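Local coordinates for oligopeptide ABC transporter, periplasmic oligopeptide-binding protein, putative (Thermotoga maritima MSB8, PDB 5IPW) that probably binds oligopeptides in the periplasm as the solute-binding component of an ABC transporter that carries peptides across the membrane, at residues S342-H347 against G485-M490; D349-K354 against D435-R440. All blocks are in the same frame, centred on the assembly; numbering follows the deposited sequence.

Contact 1: S342-H347 against G485-M490; sequences SLNYAH and GDFDAM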
loop_
_atom_site.group_PDB
_atom_site.type_symbol
_atom_site.label_atom_id
_atom_site.label_comp_id
_atom_site.label_asym_id
_atom_site.label_seq_id
_atom_site.Cartn_x
_atom_site.Cartn_y
_atom_site.Cartn_z
ATOM N N SER A 342 20.159 -11.554 -0.494
ATOM C CA SER A 342 20.662 -11.666 -1.850
ATOM C C SER A 342 22.184 -11.730 -1.772
ATOM O O SER A 342 22.802 -11.094 -0.916
ATOM C CB SER A 342 20.178 -10.511 -2.735
ATOM O OG SER A 342 20.218 -9.272 -2.062
ATOM N N LEU A 343 22.775 -12.548 -2.631
ATOM C CA LEU A 343 24.222 -12.649 -2.714
ATOM C C LEU A 343 24.721 -11.588 -3.681
ATOM O O LEU A 343 23.966 -11.095 -4.515
ATOM C CB LEU A 343 24.632 -14.044 -3.191
ATOM C CG LEU A 343 24.047 -15.227 -2.411
ATOM C CD1 LEU A 343 24.274 -16.511 -3.188
ATOM C CD2 LEU A 343 24.640 -15.318 -1.011
ATOM N N ASN A 344 25.994 -11.234 -3.567
ATOM C CA ASN A 344 26.567 -10.217 -4.431
ATOM C C ASN A 344 26.916 -10.827 -5.790
ATOM O O ASN A 344 27.971 -11.426 -5.959
ATOM C CB ASN A 344 27.791 -9.587 -3.756
ATOM C CG ASN A 344 28.298 -8.361 -4.489
ATOM O OD1 ASN A 344 27.919 -8.101 -5.632
ATOM N ND2 ASN A 344 29.169 -7.603 -3.835
ATOM N N TYR A 345 26.026 -10.663 -6.762
ATOM C CA TYR A 345 26.193 -11.290 -8.081
ATOM C C TYR A 345 27.095 -10.480 -9.009
ATOM O O TYR A 345 27.324 -10.865 -10.161
ATOM C CB TYR A 345 24.827 -11.526 -8.724
ATOM C CG TYR A 345 23.862 -12.173 -7.764
ATOM C CD1 TYR A 345 24.084 -13.454 -7.292
ATOM C CD2 TYR A 345 22.752 -11.486 -7.295
ATOM C CE1 TYR A 345 23.217 -14.045 -6.396
ATOM C CE2 TYR A 345 21.876 -12.067 -6.395
ATOM C CZ TYR A 345 22.113 -13.346 -5.952
ATOM O OH TYR A 345 21.251 -13.925 -5.059
ATOM N N ALA A 346 27.581 -9.346 -8.509
ATOM C CA ALA A 346 28.667 -8.611 -9.146
ATOM C C ALA A 346 29.915 -8.607 -8.250
ATOM O O ALA A 346 30.737 -7.711 -8.342
ATOM C CB ALA A 346 28.223 -7.190 -9.459
ATOM N N HIS A 347 30.062 -9.630 -7.412
ATOM C CA HIS A 347 31.178 -9.714 -6.465
ATOM C C HIS A 347 32.533 -9.486 -7.121
ATOM O O HIS A 347 32.800 -10.017 -8.198
ATOM C CB HIS A 347 31.211 -11.081 -5.784
ATOM C CG HIS A 347 31.787 -11.046 -4.408
ATOM N ND1 HIS A 347 33.113 -10.769 -4.168
ATOM C CD2 HIS A 347 31.217 -11.235 -3.195
ATOM C CE1 HIS A 347 33.339 -10.797 -2.867
ATOM N NE2 HIS A 347 32.203 -11.076 -2.253
ATOM N N GLY A 485 29.500 -1.854 -3.340
ATOM C CA GLY A 485 29.650 -3.242 -3.766
ATOM C C GLY A 485 30.536 -4.027 -2.815
ATOM O O GLY A 485 31.028 -5.104 -3.162
ATOM N N ASP A 486 30.722 -3.493 -1.605
ATOM C CA ASP A 486 31.649 -4.054 -0.624
ATOM C C ASP A 486 30.882 -4.967 0.317
ATOM O O ASP A 486 30.669 -4.654 1.492
ATOM C CB ASP A 486 32.350 -2.928 0.157
ATOM C CG ASP A 486 33.539 -3.422 0.977
ATOM O OD1 ASP A 486 33.701 -4.649 1.159
ATOM O OD2 ASP A 486 34.323 -2.571 1.439
ATOM N N PHE A 487 30.467 -6.106 -0.223
ATOM C CA PHE A 487 29.765 -7.108 0.557
ATOM C C PHE A 487 29.720 -8.431 -0.201
ATOM O O PHE A 487 29.859 -8.467 -1.422
ATOM C CB PHE A 487 28.338 -6.635 0.890
ATOM C CG PHE A 487 27.470 -6.435 -0.317
ATOM C CD1 PHE A 487 27.487 -5.236 -1.013
ATOM C CD2 PHE A 487 26.642 -7.450 -0.767
ATOM C CE1 PHE A 487 26.695 -5.056 -2.134
ATOM C CE2 PHE A 487 25.844 -7.275 -1.887
ATOM C CZ PHE A 487 25.872 -6.078 -2.572
ATOM N N ASP A 488 29.524 -9.508 0.548
ATOM C CA ASP A 488 29.261 -10.825 -0.008
ATOM C C ASP A 488 27.756 -11.036 -0.129
ATOM O O ASP A 488 27.257 -11.470 -1.174
ATOM C CB ASP A 488 29.852 -11.913 0.898
ATOM C CG ASP A 488 31.317 -11.689 1.203
ATOM O OD1 ASP A 488 32.046 -11.288 0.285
ATOM O OD2 ASP A 488 31.742 -11.910 2.353
ATOM N N ALA A 489 27.041 -10.737 0.952
ATOM C CA ALA A 489 25.593 -10.898 0.987
ATOM C C ALA A 489 24.918 -9.880 1.913
ATOM O O ALA A 489 25.423 -9.574 3.000
ATOM C CB ALA A 489 25.245 -12.310 1.409
ATOM N N MET A 490 23.768 -9.377 1.458
ATOM C CA MET A 490 22.965 -8.379 2.170
ATOM C C MET A 490 21.582 -8.938 2.489
ATOM O O MET A 490 20.895 -9.458 1.594
ATOM C CB MET A 490 22.762 -7.146 1.282
ATOM C CG MET A 490 24.001 -6.306 1.031
ATOM S SD MET A 490 24.419 -5.307 2.465
ATOM C CE MET A 490 25.616 -4.188 1.768
#

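Contact 2: D349-K354 against D435-R440; sequences DEVLRK and DGRPLR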
loop_
_atom_site.group_PDB
_atom_site.type_symbol
_atom_site.label_atom_id
_atom_site.label_comp_id
_atom_site.label_asym_id
_atom_site.label_seq_id
_atom_site.Cartn_x
_atom_site.Cartn_y
_atom_site.Cartn_z
ATOM N N ASP A 349 35.642 -10.419 -6.113
ATOM C CA ASP A 349 36.211 -11.766 -6.157
ATOM C C ASP A 349 35.556 -12.660 -7.229
ATOM O O ASP A 349 34.451 -13.159 -7.055
ATOM C CB ASP A 349 36.092 -12.408 -4.770
ATOM C CG ASP A 349 36.723 -13.785 -4.698
ATOM O OD1 ASP A 349 36.942 -14.414 -5.758
ATOM O OD2 ASP A 349 36.995 -14.247 -3.568
ATOM N N GLU A 350 36.285 -12.884 -8.315
ATOM C CA GLU A 350 35.789 -13.622 -9.475
ATOM C C GLU A 350 35.385 -15.072 -9.169
ATOM O O GLU A 350 34.525 -15.641 -9.842
ATOM C CB GLU A 350 36.869 -13.612 -10.559
ATOM C CG GLU A 350 36.344 -13.722 -11.981
ATOM C CD GLU A 350 37.182 -12.920 -12.965
ATOM O OE1 GLU A 350 38.430 -12.950 -12.858
ATOM O OE2 GLU A 350 36.590 -12.249 -13.840
ATOM N N VAL A 351 36.011 -15.664 -8.159
ATOM C CA VAL A 351 35.749 -17.051 -7.793
ATOM C C VAL A 351 34.387 -17.162 -7.114
ATOM O O VAL A 351 33.554 -17.971 -7.521
ATOM C CB VAL A 351 36.857 -17.618 -6.871
ATOM C CG1 VAL A 351 36.561 -19.055 -6.466
ATOM C CG2 VAL A 351 38.211 -17.546 -7.557
ATOM N N LEU A 352 34.175 -16.353 -6.077
ATOM C CA LEU A 352 32.869 -16.262 -5.412
ATOM C C LEU A 352 31.757 -15.819 -6.368
ATOM O O LEU A 352 30.659 -16.366 -6.344
ATOM C CB LEU A 352 32.923 -15.305 -4.218
ATOM C CG LEU A 352 33.435 -15.859 -2.889
ATOM C CD1 LEU A 352 33.645 -14.721 -1.898
ATOM C CD2 LEU A 352 32.468 -16.875 -2.317
ATOM N N ARG A 353 32.033 -14.832 -7.211
ATOM C CA ARG A 353 31.038 -14.404 -8.184
ATOM C C ARG A 353 30.480 -15.610 -8.932
ATOM O O ARG A 353 29.268 -15.757 -9.037
ATOM C CB ARG A 353 31.617 -13.401 -9.183
ATOM C CG ARG A 353 30.558 -12.775 -10.079
ATOM C CD ARG A 353 31.175 -12.060 -11.260
ATOM N NE ARG A 353 32.087 -11.019 -10.808
ATOM C CZ ARG A 353 33.212 -10.655 -11.423
ATOM N NH1 ARG A 353 33.608 -11.244 -12.550
ATOM N NH2 ARG A 353 33.953 -9.685 -10.899
ATOM N N LYS A 354 31.375 -16.458 -9.443
ATOM C CA LYS A 354 31.001 -17.660 -10.206
ATOM C C LYS A 354 30.086 -18.594 -9.418
ATOM O O LYS A 354 29.023 -18.983 -9.903
ATOM C CB LYS A 354 32.250 -18.430 -10.653
ATOM C CG LYS A 354 32.860 -17.937 -11.959
ATOM C CD LYS A 354 32.260 -18.625 -13.185
ATOM C CE LYS A 354 33.029 -19.879 -13.590
ATOM N NZ LYS A 354 32.956 -20.966 -12.574
ATOM N N ASP A 435 39.682 -22.840 -5.938
ATOM C CA ASP A 435 41.077 -22.509 -5.633
ATOM C C ASP A 435 41.535 -23.050 -4.269
ATOM O O ASP A 435 42.589 -22.659 -3.758
ATOM C CB ASP A 435 41.327 -20.991 -5.750
ATOM C CG ASP A 435 40.538 -20.161 -4.733
ATOM O OD1 ASP A 435 39.993 -20.715 -3.750
ATOM O OD2 ASP A 435 40.475 -18.929 -4.926
ATOM N N GLY A 436 40.753 -23.946 -3.680
ATOM C CA GLY A 436 41.126 -24.538 -2.404
ATOM C C GLY A 436 40.821 -23.690 -1.186
ATOM O O GLY A 436 41.091 -24.113 -0.055
ATOM N N ARG A 437 40.252 -22.499 -1.387
ATOM C CA ARG A 437 39.846 -21.669 -0.250
ATOM C C ARG A 437 38.654 -22.304 0.437
ATOM O O ARG A 437 37.797 -22.889 -0.239
ATOM C CB ARG A 437 39.452 -20.253 -0.674
ATOM C CG ARG A 437 40.517 -19.192 -0.445
ATOM C CD ARG A 437 39.952 -17.812 -0.747
ATOM N NE ARG A 437 39.544 -17.683 -2.147
ATOM C CZ ARG A 437 38.778 -16.710 -2.642
ATOM N NH1 ARG A 437 38.480 -16.702 -3.944
ATOM N NH2 ARG A 437 38.306 -15.743 -1.855
ATOM N N PRO A 438 38.582 -22.175 1.776
ATOM C CA PRO A 438 37.388 -22.634 2.477
ATOM C C PRO A 438 36.183 -21.871 1.953
ATOM O O PRO A 438 36.253 -20.649 1.815
ATOM C CB PRO A 438 37.651 -22.273 3.947
ATOM C CG PRO A 438 39.065 -21.819 4.030
ATOM C CD PRO A 438 39.492 -21.423 2.655
ATOM N N LEU A 439 35.104 -22.580 1.640
ATOM C CA LEU A 439 33.891 -21.927 1.153
ATOM C C LEU A 439 33.254 -21.131 2.292
ATOM O O LEU A 439 32.599 -21.689 3.179
ATOM C CB LEU A 439 32.918 -22.943 0.565
ATOM C CG LEU A 439 31.669 -22.307 -0.033
ATOM C CD1 LEU A 439 31.335 -22.926 -1.376
ATOM C CD2 LEU A 439 30.507 -22.451 0.924
ATOM N N ARG A 440 33.475 -19.821 2.250
ATOM C CA ARG A 440 33.115 -18.929 3.332
ATOM C C ARG A 440 32.737 -17.563 2.782
ATOM O O ARG A 440 33.307 -17.099 1.791
ATOM C CB ARG A 440 34.284 -18.791 4.312
ATOM C CG ARG A 440 34.081 -17.752 5.410
ATOM C CD ARG A 440 35.262 -17.708 6.367
ATOM N NE ARG A 440 35.060 -16.741 7.446
ATOM C CZ ARG A 440 35.785 -16.671 8.565
ATOM N NH1 ARG A 440 36.791 -17.514 8.795
ATOM N NH2 ARG A 440 35.494 -15.746 9.471
#

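Contact 1: S342-H347 against G485-M490
Ser-342 and Met-490 form an antiparallel hydrogen-bonded pair, with Ser-342 N giving to Met-490 O and Met-490 N to Ser-342 O. Leu-343 and Ala-489 follow as a non-hydrogen-bonded pair. The two strands, 340-343 and 489-494, are neighbours in a mixed five-stranded sheet of this family 5 solute-binding protein. Where strand 340-343 ends, Asn-344 N still reaches Asp-488 O at 2.7 Å. Then Asn-344 to His-347 make a type I turn, and Asn-344 OD1 accepts from Ala-346 N as an Asx turn.

The Asn-344 side chain carries the centre of the contact. With CG anti to the backbone N (chi1 -170°), the amide is carried toward segment 485-490. Asn-344 ND2 gives a nearly straight bond to Phe-487 O at 2.7 Å, with the oxygen in the amide plane. A second bond from ND2, to Gly-485 O, is weak. Gly-485 itself closes the helix before it in a Schellman motif. The amide is also stacked on the Phe-487 ring, the planes 16° apart, with ND2 over the ring centre. Met-490 CG covers the opposite face of that ring, nearer its rim. On the face of the sheet opposite Ser-342 and Met-490, Leu-343 CD2 meets Ala-489 CB at 3.9 Å. Phe-441 and Leu-365 also touch Leu-343.

Asp-488 is held between two partners. Its OD2 accepts from Thr-442 N of strand 440-445. Its OD1 turns to His-347, whose ring is nearly coplanar with the carboxylate. His-347 NE2 gives to the anti lone pair of Asp-488 OD1 at 2.6 Å, and the oxygen lies in the ring plane.

Contact 2: D349-K354 against D435-R440
Asp-435 meets Val-351 across the contact, its OD2 lying 3.7 Å from Val-351 CG2. The same carboxylate also shapes its own loop. Its OD1 accepts from Arg-437 N, two residues on, as an Asx turn. Its OD2 takes bonds from Arg-437 NE and NH1, so the guanidinium is gripped from its side.

Arg-437 makes the main link to helix 350-357. Its chain bends at chi3 (-62°), which sets the direction of NE. The guanidinium beyond it meets the carboxylate of Asp-349 tip to tip. The two flat groups are nearly coplanar, 12° apart. In this salt bridge Arg-437 NH2 gives a hydrogen bond to Asp-349 OD2 at 2.6 Å, and Arg-437 NH1 gives one to the same oxygen at 2.9 Å. Arg-437 NH1 also makes a weak bond to Asp-349 OD1 and sits 3.5 Å from Val-351 CB, which lies at the edge of the guanidinium. Two carboxylates thus hold one cation and fix its rotation. An alanine in place of Arg-437 would probably leave Asp-349 and Asp-435 without their shared positive charge and the loop less firmly tied to the helix.

Further on, Arg-440 touches the helix through its backbone: its O lies 4.2 Å from Leu-352 CD2. Its side chain turns away and makes a cation-pi contact with Trp-467.

Asp-349 has a second task. Its OD1 accepts from Val-351 N at 2.9 Å and, weakly, from Leu-352 N. This is a helix N-cap, here joined to a surface salt-bridge network of Asp-349, Arg-437 and Asp-435.

How the contacts relate
Contact 1 is mostly buried and contact 2 lies at the surface, with their centres about 13 Å apart. Contact 1 joins the end of strand 340-343 and its turn to strand 489-494. Contact 2 joins the start of the next helix, 350-357, to the loop leading into strand 440-445 of the same sheet. Along the chain, contact 2 is nested inside the loop closed by contact 1. Contact 1 relies on strand pairing, an amide stack and a histidine-carboxylate bond. Contact 2 has no strand pairing and depends chiefly on charge. The two touch directly, since His-347 O probably accepts from Arg-353 NE at 2.9 Å, and His-347 NE2 packs near Leu-352 CD1.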